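Long-range contacts in methylmalonyl-CoA carboxyltransferase 12S subunit (Propionibacterium freudenreichii, PDB 1ON3), which transfers the carboxyl group of methylmalonyl-CoA to the biotin of the 1.3S subunit of transcarboxylase, releasing propanoyl-CoA, as the hexameric core of that complex: residues N269-R279 with D491-A500; V282-V292 with T404-G412. All coordinates share one frame; numbering follows the deposited sequence.

Both contacts belong to the C-terminal crotonase-like half of the chain, and the loop closed by contact 1 contains contact 2; their centres lie about 18 Å apart. Both are partly buried. Contact 1 packs the mostly irregular 269-279 segment against the start of helix 495-505, with waters and a salt bridge beside a second subunit. Contact 2 is smaller and holds the loop 282-292 to the end of strand 402-407 through buried Arg408, while its Gly286 corner is exposed. In contact 1 arginines grip both a carboxylate and a backbone carbonyl; in contact 2 one arginine grips carbonyls across the contact while its NE pairs with Asp369. Ile499 CG1 packs on Val405 CG2 at 3.9 Å, joining the two.

Contact 1 (N269-R279 with D491-A500); sequences NNDVSPNTELR and DPADTRRKIA
Arg496, Val272 and Ala493 bury the most surface where the irregular segment 269-279 runs over the start of helix 495-505, the last helix of the crotonase-like C-terminal half. With CG anti to the backbone N (chi1 -176°), Arg496 runs extended as far as NE and reaches the carbonyl of Asp271. It grips that one oxygen side-on: NE donates to Asp271 O at 2.8 Å, in the carbonyl plane, and NH2 to the same atom at 3.0 Å by a more bent bond, the oxygen lying in the guanidinium plane. Asp301 forms a salt bridge with NH2 and Ile299 accepts from NH1, so the guanidinium is held from several directions. The Asn269 amide stands nearly perpendicular to it.

Val272 sits over the first helical turns. Its CG1 meets the Ala500 methyl at 3.8 Å, while its CB rests near CA and CB of Arg497. Its carbonyl turns to water: a water oxygen 2.8 Å from Val272 O accepts from Arg497 N.

At Ala493, in the 3-10 segment just before the helix, the carbonyl receives a bond from Asn275 N (3.0 Å), and the CA-H of Pro274 approaches the same oxygen. Its methyl lies against the backbone of Asn275 and Thr276. Asn275 OD1 in turn caps Glu277 N, fixing the turn into helix 278-281; beyond it, Leu278 CD1 reaches Pro492 O, and helix 293-299 packs on Leu278 as well.

A salt bridge closes the far end, beside Met12 and Val16 of a second subunit. Arg279 meets Asp491 side-on, the two planes 26° apart: NE donates to OD2 at 2.9 Å, and NH2 to the syn lone pair of Asp491 OD1 at 2.7 Å. Asp491 OD2 also accepts from Ala493 N, 56° above the carboxylate plane, making an Asx turn.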
loop_
_atom_site.group_PDB
_atom_site.type_symbol
_atom_site.label_atom_id
_atom_site.label_comp_id
_atom_site.label_asym_id
_atom_site.label_seq_id
_atom_site.Cartn_x
_atom_site.Cartn_y
_atom_site.Cartn_z
ATOM N N ASN E 269 8.338 21.148 31.162
ATOM C CA ASN E 269 8.262 22.458 31.796
ATOM C C ASN E 269 7.293 23.182 30.862
ATOM O O ASN E 269 7.599 23.390 29.682
ATOM C CB ASN E 269 9.624 23.153 31.789
ATOM C CG ASN E 269 9.620 24.450 32.567
ATOM O OD1 ASN E 269 8.827 25.344 32.299
ATOM N ND2 ASN E 269 10.514 24.559 33.541
ATOM N N ASN E 270 6.118 23.546 31.364
ATOM C CA ASN E 270 5.144 24.202 30.500
ATOM C C ASN E 270 5.084 25.714 30.599
ATOM O O ASN E 270 4.256 26.345 29.947
ATOM C CB ASN E 270 3.755 23.604 30.720
ATOM C CG ASN E 270 3.714 22.119 30.416
ATOM O OD1 ASN E 270 4.007 21.691 29.297
ATOM N ND2 ASN E 270 3.356 21.325 31.417
ATOM N N ASP E 271 5.959 26.306 31.395
ATOM C CA ASP E 271 5.951 27.754 31.489
ATOM C C ASP E 271 6.646 28.344 30.266
ATOM O O ASP E 271 7.770 27.962 29.932
ATOM C CB ASP E 271 6.669 28.238 32.745
ATOM C CG ASP E 271 6.653 29.754 32.858
ATOM O OD1 ASP E 271 5.543 30.326 32.946
ATOM O OD2 ASP E 271 7.735 30.377 32.844
ATOM N N VAL E 272 5.970 29.271 29.601
ATOM C CA VAL E 272 6.532 29.919 28.428
ATOM C C VAL E 272 6.477 31.435 28.587
ATOM O O VAL E 272 6.467 32.173 27.602
ATOM C CB VAL E 272 5.783 29.491 27.134
ATOM C CG1 VAL E 272 6.086 28.028 26.825
ATOM C CG2 VAL E 272 4.285 29.684 27.302
ATOM N N SER E 273 6.462 31.889 29.839
ATOM C CA SER E 273 6.399 33.315 30.140
ATOM C C SER E 273 7.576 34.027 29.488
ATOM O O SER E 273 8.599 33.411 29.197
ATOM C CB SER E 273 6.416 33.541 31.655
ATOM O OG SER E 273 7.589 33.003 32.233
ATOM N N PRO E 274 7.438 35.337 29.237
ATOM C CA PRO E 274 8.520 36.100 28.606
ATOM C C PRO E 274 9.770 36.159 29.468
ATOM O O PRO E 274 9.684 36.059 30.688
ATOM C CB PRO E 274 7.902 37.489 28.420
ATOM C CG PRO E 274 6.434 37.194 28.261
ATOM C CD PRO E 274 6.212 36.150 29.343
ATOM N N ASN E 275 10.929 36.287 28.831
ATOM C CA ASN E 275 12.184 36.424 29.555
ATOM C C ASN E 275 12.928 37.557 28.866
ATOM O O ASN E 275 13.524 37.371 27.806
ATOM C CB ASN E 275 13.026 35.149 29.505
ATOM C CG ASN E 275 14.246 35.235 30.410
ATOM O OD1 ASN E 275 14.721 36.325 30.720
ATOM N ND2 ASN E 275 14.760 34.088 30.832
ATOM N N THR E 276 12.887 38.736 29.471
ATOM C CA THR E 276 13.521 39.915 28.901
ATOM C C THR E 276 15.035 39.848 28.769
ATOM O O THR E 276 15.618 40.627 28.019
ATOM C CB THR E 276 13.157 41.167 29.715
ATOM O OG1 THR E 276 13.633 41.005 31.054
ATOM C CG2 THR E 276 11.638 41.358 29.735
ATOM N N GLU E 277 15.676 38.929 29.487
ATOM C CA GLU E 277 17.125 38.812 29.404
ATOM C C GLU E 277 17.545 38.432 27.994
ATOM O O GLU E 277 18.654 38.739 27.575
ATOM C CB GLU E 277 17.656 37.767 30.388
ATOM C CG GLU E 277 17.390 38.089 31.847
ATOM C CD GLU E 277 18.033 37.085 32.789
ATOM O OE1 GLU E 277 19.268 37.141 32.971
ATOM O OE2 GLU E 277 17.304 36.230 33.338
ATOM N N LEU E 278 16.648 37.777 27.261
ATOM C CA LEU E 278 16.934 37.368 25.886
ATOM C C LEU E 278 17.156 38.571 24.962
ATOM O O LEU E 278 17.806 38.454 23.917
ATOM C CB LEU E 278 15.789 36.520 25.345
ATOM C CG LEU E 278 15.787 35.044 25.748
ATOM C CD1 LEU E 278 14.403 34.426 25.511
ATOM C CD2 LEU E 278 16.883 34.314 24.944
ATOM N N ARG E 279 16.612 39.725 25.340
ATOM C CA ARG E 279 16.785 40.924 24.526
ATOM C C ARG E 279 18.212 41.429 24.583
ATOM O O ARG E 279 18.637 42.194 23.719
ATOM C CB ARG E 279 15.890 42.053 25.024
ATOM C CG ARG E 279 14.410 41.808 24.910
ATOM C CD ARG E 279 13.667 42.926 25.614
ATOM N NE ARG E 279 12.227 42.692 25.617
ATOM C CZ ARG E 279 11.383 43.276 26.461
ATOM N NH1 ARG E 279 11.840 44.129 27.368
ATOM N NH2 ARG E 279 10.088 42.996 26.409
ATOM N N ASP E 491 9.332 40.026 19.746
ATOM C CA ASP E 491 10.075 40.575 20.863
ATOM C C ASP E 491 10.931 39.361 21.257
ATOM O O ASP E 491 10.397 38.266 21.500
ATOM C CB ASP E 491 9.089 40.951 21.980
ATOM C CG ASP E 491 9.768 41.354 23.280
ATOM O OD1 ASP E 491 9.037 41.839 24.172
ATOM O OD2 ASP E 491 10.996 41.182 23.437
ATOM N N PRO E 492 12.263 39.527 21.298
ATOM C CA PRO E 492 13.147 38.412 21.665
ATOM C C PRO E 492 12.689 37.713 22.938
ATOM O O PRO E 492 12.877 36.502 23.106
ATOM C CB PRO E 492 14.505 39.088 21.835
ATOM C CG PRO E 492 14.438 40.225 20.844
ATOM C CD PRO E 492 13.035 40.751 21.017
ATOM N N ALA E 493 12.074 38.479 23.834
ATOM C CA ALA E 493 11.606 37.935 25.105
ATOM C C ALA E 493 10.559 36.831 24.967
ATOM O O ALA E 493 10.398 36.029 25.881
ATOM C CB ALA E 493 11.051 39.071 25.993
ATOM N N ASP E 494 9.845 36.798 23.839
ATOM C CA ASP E 494 8.802 35.794 23.611
ATOM C C ASP E 494 9.270 34.574 22.804
ATOM O O ASP E 494 8.455 33.738 22.429
ATOM C CB ASP E 494 7.605 36.407 22.866
ATOM C CG ASP E 494 7.005 37.622 23.583
ATOM O OD1 ASP E 494 6.914 37.606 24.822
ATOM O OD2 ASP E 494 6.599 38.580 22.895
ATOM N N THR E 495 10.568 34.480 22.532
ATOM C CA THR E 495 11.092 33.370 21.735
ATOM C C THR E 495 10.624 31.978 22.172
ATOM O O THR E 495 10.106 31.208 21.355
ATOM C CB THR E 495 12.624 33.416 21.700
ATOM O OG1 THR E 495 13.035 34.683 21.170
ATOM C CG2 THR E 495 13.184 32.301 20.791
ATOM N N ARG E 496 10.791 31.647 23.447
ATOM C CA ARG E 496 10.365 30.330 23.921
ATOM C C ARG E 496 8.891 30.086 23.610
ATOM O O ARG E 496 8.526 29.031 23.088
ATOM C CB ARG E 496 10.619 30.188 25.420
ATOM C CG ARG E 496 10.289 28.799 25.987
ATOM C CD ARG E 496 10.700 28.709 27.443
ATOM N NE ARG E 496 9.934 27.720 28.202
ATOM C CZ ARG E 496 10.120 26.406 28.152
ATOM N NH1 ARG E 496 11.064 25.880 27.369
ATOM N NH2 ARG E 496 9.357 25.613 28.901
ATOM N N ARG E 497 8.033 31.056 23.919
ATOM C CA ARG E 497 6.610 30.885 23.627
ATOM C C ARG E 497 6.344 30.666 22.138
ATOM O O ARG E 497 5.584 29.778 21.772
ATOM C CB ARG E 497 5.801 32.100 24.101
ATOM C CG ARG E 497 4.320 32.012 23.809
ATOM C CD ARG E 497 3.550 33.054 24.613
ATOM N NE ARG E 497 3.872 34.422 24.220
ATOM C CZ ARG E 497 3.366 35.033 23.152
ATOM N NH1 ARG E 497 2.514 34.398 22.368
ATOM N NH2 ARG E 497 3.713 36.286 22.870
ATOM N N LYS E 498 6.943 31.480 21.271
ATOM C CA LYS E 498 6.699 31.295 19.841
ATOM C C LYS E 498 7.141 29.896 19.362
ATOM O O LYS E 498 6.431 29.244 18.598
ATOM C CB LYS E 498 7.389 32.393 19.024
ATOM C CG LYS E 498 6.479 33.599 18.693
ATOM C CD LYS E 498 5.877 34.206 19.950
ATOM C CE LYS E 498 5.027 35.446 19.651
ATOM N NZ LYS E 498 3.863 35.180 18.737
ATOM N N ILE E 499 8.298 29.432 19.824
ATOM C CA ILE E 499 8.794 28.106 19.444
ATOM C C ILE E 499 7.868 27.016 20.000
ATOM O O ILE E 499 7.528 26.050 19.311
ATOM C CB ILE E 499 10.229 27.877 19.997
ATOM C CG1 ILE E 499 11.212 28.823 19.303
ATOM C CG2 ILE E 499 10.648 26.419 19.805
ATOM C CD1 ILE E 499 12.608 28.811 19.928
ATOM N N ALA E 500 7.446 27.186 21.247
ATOM C CA ALA E 500 6.579 26.199 21.888
ATOM C C ALA E 500 5.238 26.043 21.187
ATOM O O ALA E 500 4.770 24.929 20.978
ATOM C CB ALA E 500 6.362 26.566 23.355
HETATM O O HOH W 1 6.048 35.064 25.752
HETATM O O HOH W 2 8.365 33.322 25.839
#

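Contact 2 (V282-V292 with T404-G412); sequences VPIDGKKGYDV and TVVLRKAYG. With MCA (methylmalonyl-coenzyme A), chain L.
The loop 282-292 folds round Arg408, where the chain turns a corner between strands 402-407 and 409-411; the backbones stay apart, with CA atoms no nearer than 7.5 Å (Val282 to Leu407). Arg408 bridges the gap. Bent at chi3 (59°), its chain brings the guanidinium end-on to Lys288 O, which accepts from NH2 at 3.0 Å and NH1 at 3.2 Å within the guanidinium plane. NH1 also donates to Pro283 O (2.8 Å), approaching from above that carbonyl's plane. Gly286 CA covers one guanidinium face; Val282 CG1 and Tyr290 CE2 lie over the opposite one, and the tyrosine ring presents its edge, its plane steeply inclined at 74°. Asp369 pairs with Arg408 NE and accepts from Tyr290 OH, thereby tying both side chains to strand 364-370. A leucine in place of Arg408 would probably leave the carbonyls of Pro283 and Lys288 without their donor and the Asp369 carboxylate without its cationic partner, and let the loop drift from the strand. Next to the arginine, Leu407 CD1 nestles against Tyr290 OH at 3.5 Å and Val292 CG2 at 4.2 Å. A water joins Lys409 NZ to exposed Gly286 O. Gly412 packs its CA on methylmalonyl-CoA CS3 (3.5 Å), so the anchored corner leads into the acyl-CoA site of a crotonase-type carboxyltransferase domain, completed by Gly181 and Ile144 of a third subunit.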
loop_
_atom_site.group_PDB
_atom_site.type_symbol
_atom_site.label_atom_id
_atom_site.label_comp_id
_atom_site.label_asym_id
_atom_site.label_seq_id
_atom_site.Cartn_x
_atom_site.Cartn_y
_atom_site.Cartn_z
ATOM N N VAL E 282 22.137 39.005 22.406
ATOM C CA VAL E 282 22.640 39.302 21.074
ATOM C C VAL E 282 22.863 40.808 20.915
ATOM O O VAL E 282 21.910 41.585 20.876
ATOM C CB VAL E 282 21.637 38.824 19.990
ATOM C CG1 VAL E 282 22.243 38.982 18.602
ATOM C CG2 VAL E 282 21.244 37.383 20.249
ATOM N N PRO E 283 24.127 41.234 20.807
ATOM C CA PRO E 283 24.496 42.649 20.651
ATOM C C PRO E 283 23.885 43.269 19.392
ATOM O O PRO E 283 23.733 42.589 18.375
ATOM C CB PRO E 283 26.020 42.598 20.550
ATOM C CG PRO E 283 26.380 41.357 21.284
ATOM C CD PRO E 283 25.328 40.387 20.809
ATOM N N ILE E 284 23.537 44.555 19.455
ATOM C CA ILE E 284 22.987 45.227 18.282
ATOM C C ILE E 284 24.175 45.508 17.366
ATOM O O ILE E 284 24.033 45.608 16.148
ATOM C CB ILE E 284 22.276 46.574 18.656
ATOM C CG1 ILE E 284 21.075 46.307 19.576
ATOM C CG2 ILE E 284 21.775 47.272 17.409
ATOM C CD1 ILE E 284 19.989 45.447 18.962
ATOM N N ASP E 285 25.356 45.622 17.968
ATOM C CA ASP E 285 26.579 45.879 17.216
ATOM C C ASP E 285 26.995 44.587 16.516
ATOM O O ASP E 285 27.515 43.661 17.147
ATOM C CB ASP E 285 27.697 46.332 18.162
ATOM C CG ASP E 285 28.998 46.648 17.432
ATOM O OD1 ASP E 285 29.097 46.411 16.207
ATOM O OD2 ASP E 285 29.939 47.132 18.098
ATOM N N GLY E 286 26.756 44.532 15.212
ATOM C CA GLY E 286 27.103 43.354 14.438
ATOM C C GLY E 286 28.539 42.914 14.615
ATOM O O GLY E 286 28.867 41.770 14.325
ATOM N N LYS E 287 29.402 43.806 15.100
ATOM C CA LYS E 287 30.810 43.472 15.286
ATOM C C LYS E 287 31.138 42.704 16.560
ATOM O O LYS E 287 32.260 42.227 16.725
ATOM C CB LYS E 287 31.669 44.739 15.225
ATOM C CG LYS E 287 31.710 45.388 13.849
ATOM C CD LYS E 287 32.573 46.641 13.853
ATOM C CE LYS E 287 32.581 47.298 12.483
ATOM N NZ LYS E 287 31.212 47.725 12.067
ATOM N N LYS E 288 30.173 42.574 17.463
ATOM C CA LYS E 288 30.417 41.845 18.704
ATOM C C LYS E 288 29.739 40.484 18.623
ATOM O O LYS E 288 28.595 40.389 18.184
ATOM C CB LYS E 288 29.844 42.604 19.903
ATOM C CG LYS E 288 30.435 43.982 20.156
ATOM C CD LYS E 288 31.915 43.909 20.467
ATOM C CE LYS E 288 32.396 45.199 21.128
ATOM N NZ LYS E 288 31.960 46.413 20.384
ATOM N N GLY E 289 30.449 39.442 19.038
ATOM C CA GLY E 289 29.880 38.106 19.025
ATOM C C GLY E 289 29.244 37.812 20.371
ATOM O O GLY E 289 29.029 38.717 21.177
ATOM N N TYR E 290 28.949 36.544 20.619
ATOM C CA TYR E 290 28.333 36.107 21.866
ATOM C C TYR E 290 28.264 34.592 21.788
ATOM O O TYR E 290 28.606 34.025 20.760
ATOM C CB TYR E 290 26.916 36.681 21.995
ATOM C CG TYR E 290 25.974 36.291 20.872
ATOM C CD1 TYR E 290 25.077 35.226 21.015
ATOM C CD2 TYR E 290 25.985 36.987 19.660
ATOM C CE1 TYR E 290 24.214 34.864 19.969
ATOM C CE2 TYR E 290 25.127 36.642 18.617
ATOM C CZ TYR E 290 24.246 35.584 18.772
ATOM O OH TYR E 290 23.390 35.273 17.740
ATOM N N ASP E 291 27.839 33.943 22.868
ATOM C CA ASP E 291 27.714 32.486 22.876
ATOM C C ASP E 291 26.246 32.174 22.656
ATOM O O ASP E 291 25.413 32.487 23.502
ATOM C CB ASP E 291 28.150 31.896 24.211
ATOM C CG ASP E 291 28.341 30.387 24.142
ATOM O OD1 ASP E 291 27.538 29.714 23.458
ATOM O OD2 ASP E 291 29.285 29.873 24.781
ATOM N N VAL E 292 25.927 31.555 21.524
ATOM C CA VAL E 292 24.540 31.251 21.208
ATOM C C VAL E 292 23.883 30.270 22.182
ATOM O O VAL E 292 22.663 30.184 22.248
ATOM C CB VAL E 292 24.418 30.733 19.747
ATOM C CG1 VAL E 292 24.995 29.322 19.623
ATOM C CG2 VAL E 292 22.967 30.784 19.296
ATOM N N THR E 404 12.305 27.925 12.621
ATOM C CA THR E 404 13.488 28.750 12.527
ATOM C C THR E 404 13.325 30.164 13.100
ATOM O O THR E 404 12.373 30.867 12.788
ATOM C CB THR E 404 13.921 28.835 11.044
ATOM O OG1 THR E 404 14.327 27.526 10.598
ATOM C CG2 THR E 404 15.059 29.825 10.852
ATOM N N VAL E 405 14.274 30.561 13.931
ATOM C CA VAL E 405 14.268 31.881 14.542
ATOM C C VAL E 405 15.522 32.611 14.073
ATOM O O VAL E 405 16.648 32.145 14.293
ATOM C CB VAL E 405 14.265 31.787 16.095
ATOM C CG1 VAL E 405 14.253 33.187 16.710
ATOM C CG2 VAL E 405 13.026 31.013 16.570
ATOM N N VAL E 406 15.330 33.748 13.409
ATOM C CA VAL E 406 16.468 34.522 12.928
ATOM C C VAL E 406 16.841 35.575 13.965
ATOM O O VAL E 406 16.092 36.529 14.180
ATOM C CB VAL E 406 16.154 35.213 11.581
ATOM C CG1 VAL E 406 17.383 35.975 11.100
ATOM C CG2 VAL E 406 15.727 34.172 10.556
ATOM N N LEU E 407 18.005 35.394 14.592
ATOM C CA LEU E 407 18.502 36.296 15.630
ATOM C C LEU E 407 19.149 37.547 15.068
ATOM O O LEU E 407 18.891 38.654 15.546
ATOM C CB LEU E 407 19.537 35.587 16.517
ATOM C CG LEU E 407 19.164 34.220 17.113
ATOM C CD1 LEU E 407 20.309 33.729 17.992
ATOM C CD2 LEU E 407 17.885 34.318 17.930
ATOM N N ARG E 408 20.004 37.382 14.064
ATOM C CA ARG E 408 20.680 38.545 13.514
ATOM C C ARG E 408 21.033 38.363 12.039
ATOM O O ARG E 408 20.144 38.388 11.189
ATOM C CB ARG E 408 21.925 38.842 14.367
ATOM C CG ARG E 408 22.468 40.253 14.240
ATOM C CD ARG E 408 23.383 40.603 15.430
ATOM N NE ARG E 408 24.527 39.696 15.564
ATOM C CZ ARG E 408 25.574 39.925 16.353
ATOM N NH1 ARG E 408 25.622 41.035 17.088
ATOM N NH2 ARG E 408 26.588 39.063 16.390
ATOM N N LYS E 409 22.315 38.183 11.729
ATOM C CA LYS E 409 22.733 38.016 10.339
ATOM C C LYS E 409 22.122 36.759 9.712
ATOM O O LYS E 409 22.046 35.707 10.352
ATOM C CB LYS E 409 24.257 37.904 10.238
ATOM C CG LYS E 409 25.045 39.128 10.665
ATOM C CD LYS E 409 24.749 40.326 9.771
ATOM C CE LYS E 409 25.743 41.467 10.029
ATOM N NZ LYS E 409 25.812 41.852 11.468
ATOM N N ALA E 410 21.703 36.870 8.455
ATOM C CA ALA E 410 21.131 35.739 7.713
ATOM C C ALA E 410 21.388 36.075 6.247
ATOM O O ALA E 410 20.492 36.484 5.516
ATOM C CB ALA E 410 19.644 35.630 7.992
ATOM N N TYR E 411 22.632 35.884 5.826
ATOM C CA TYR E 411 23.045 36.242 4.476
ATOM C C TYR E 411 23.137 35.141 3.422
ATOM O O TYR E 411 23.708 34.081 3.664
ATOM C CB TYR E 411 24.409 36.931 4.539
ATOM C CG TYR E 411 24.428 38.319 5.158
ATOM C CD1 TYR E 411 23.283 38.878 5.730
ATOM C CD2 TYR E 411 25.597 39.080 5.146
ATOM C CE1 TYR E 411 23.305 40.169 6.275
ATOM C CE2 TYR E 411 25.632 40.361 5.682
ATOM C CZ TYR E 411 24.480 40.902 6.242
ATOM O OH TYR E 411 24.507 42.188 6.732
ATOM N N GLY E 412 22.606 35.448 2.240
ATOM C CA GLY E 412 22.662 34.552 1.099
ATOM C C GLY E 412 22.428 33.067 1.312
ATOM O O GLY E 412 21.515 32.656 2.039
HETATM C C8 MCA L . 26.562 40.302 -12.538
HETATM N N9 MCA L . 25.751 41.390 -12.874
HETATM C C4 MCA L . 24.770 41.401 -11.905
HETATM C C5 MCA L . 25.063 40.311 -11.054
HETATM N N7 MCA L . 26.195 39.638 -11.474
HETATM N N3 MCA L . 23.704 42.286 -11.774
HETATM C C2 MCA L . 22.911 42.002 -10.685
HETATM N N1 MCA L . 23.094 40.978 -9.793
HETATM C C6 MCA L . 24.167 40.102 -9.942
HETATM N N6 MCA L . 24.295 39.119 -9.043
HETATM C "C1'" MCA L . 25.803 42.298 -13.887
HETATM C "C2'" MCA L . 27.079 43.122 -13.735
HETATM O "O2'" MCA L . 26.919 44.117 -12.763
HETATM C "C3'" MCA L . 27.303 43.570 -15.168
HETATM O "O3'" MCA L . 26.560 44.760 -15.421
HETATM C "C4'" MCA L . 26.855 42.357 -16.022
HETATM O "O4'" MCA L . 25.910 41.632 -15.144
HETATM C "C5'" MCA L . 27.940 41.285 -16.440
HETATM O "O5'" MCA L . 28.984 41.637 -15.965
HETATM P P1 MCA L . 30.321 42.002 -16.068
HETATM O O11 MCA L . 30.853 42.599 -14.959
HETATM O O12 MCA L . 30.119 42.759 -17.150
HETATM O O6 MCA L . 31.318 40.719 -16.278
HETATM P P2 MCA L . 32.191 39.716 -16.349
HETATM O O21 MCA L . 33.175 40.689 -16.259
HETATM O O22 MCA L . 32.069 38.736 -17.334
HETATM O O7 MCA L . 32.143 38.996 -14.901
HETATM C CPB MCA L . 31.136 38.599 -14.369
HETATM C CPA MCA L . 30.971 37.945 -13.006
HETATM C CP7 MCA L . 30.910 39.259 -12.191
HETATM C CP9 MCA L . 32.061 36.891 -12.709
HETATM C CP8 MCA L . 29.617 37.209 -13.028
HETATM O OP3 MCA L . 29.997 40.027 -12.516
HETATM C CP6 MCA L . 30.749 39.274 -10.772
HETATM O OP2 MCA L . 31.555 38.563 -10.079
HETATM N NP2 MCA L . 29.703 40.122 -10.137
HETATM C CP5 MCA L . 28.827 39.404 -9.273
HETATM C CP4 MCA L . 28.773 38.375 -8.288
HETATM C CP3 MCA L . 27.978 38.367 -7.070
HETATM O OP1 MCA L . 28.629 39.176 -6.203
HETATM N NP1 MCA L . 26.729 37.726 -6.606
HETATM C CP2 MCA L . 26.384 38.077 -5.253
HETATM C CP1 MCA L . 25.374 37.092 -4.833
HETATM P P3 MCA L . 26.406 46.021 -16.502
HETATM O O31 MCA L . 27.773 46.487 -16.080
HETATM O O32 MCA L . 25.301 46.919 -15.997
HETATM O O33 MCA L . 26.362 45.755 -17.992
HETATM S S MCA L . 24.817 37.196 -3.407
HETATM C CS1 MCA L . 23.976 35.902 -3.928
HETATM O OS1 MCA L . 23.910 35.246 -5.007
HETATM C CS2 MCA L . 24.100 34.876 -2.972
HETATM C CS3 MCA L . 22.977 34.468 -2.389
HETATM C CS4 MCA L . 25.221 33.962 -2.420
HETATM O OS4 MCA L . 26.172 33.734 -3.151
HETATM O OS5 MCA L . 25.119 33.501 -1.267
HETATM O O HOH W 3 27.456 40.156 12.603
#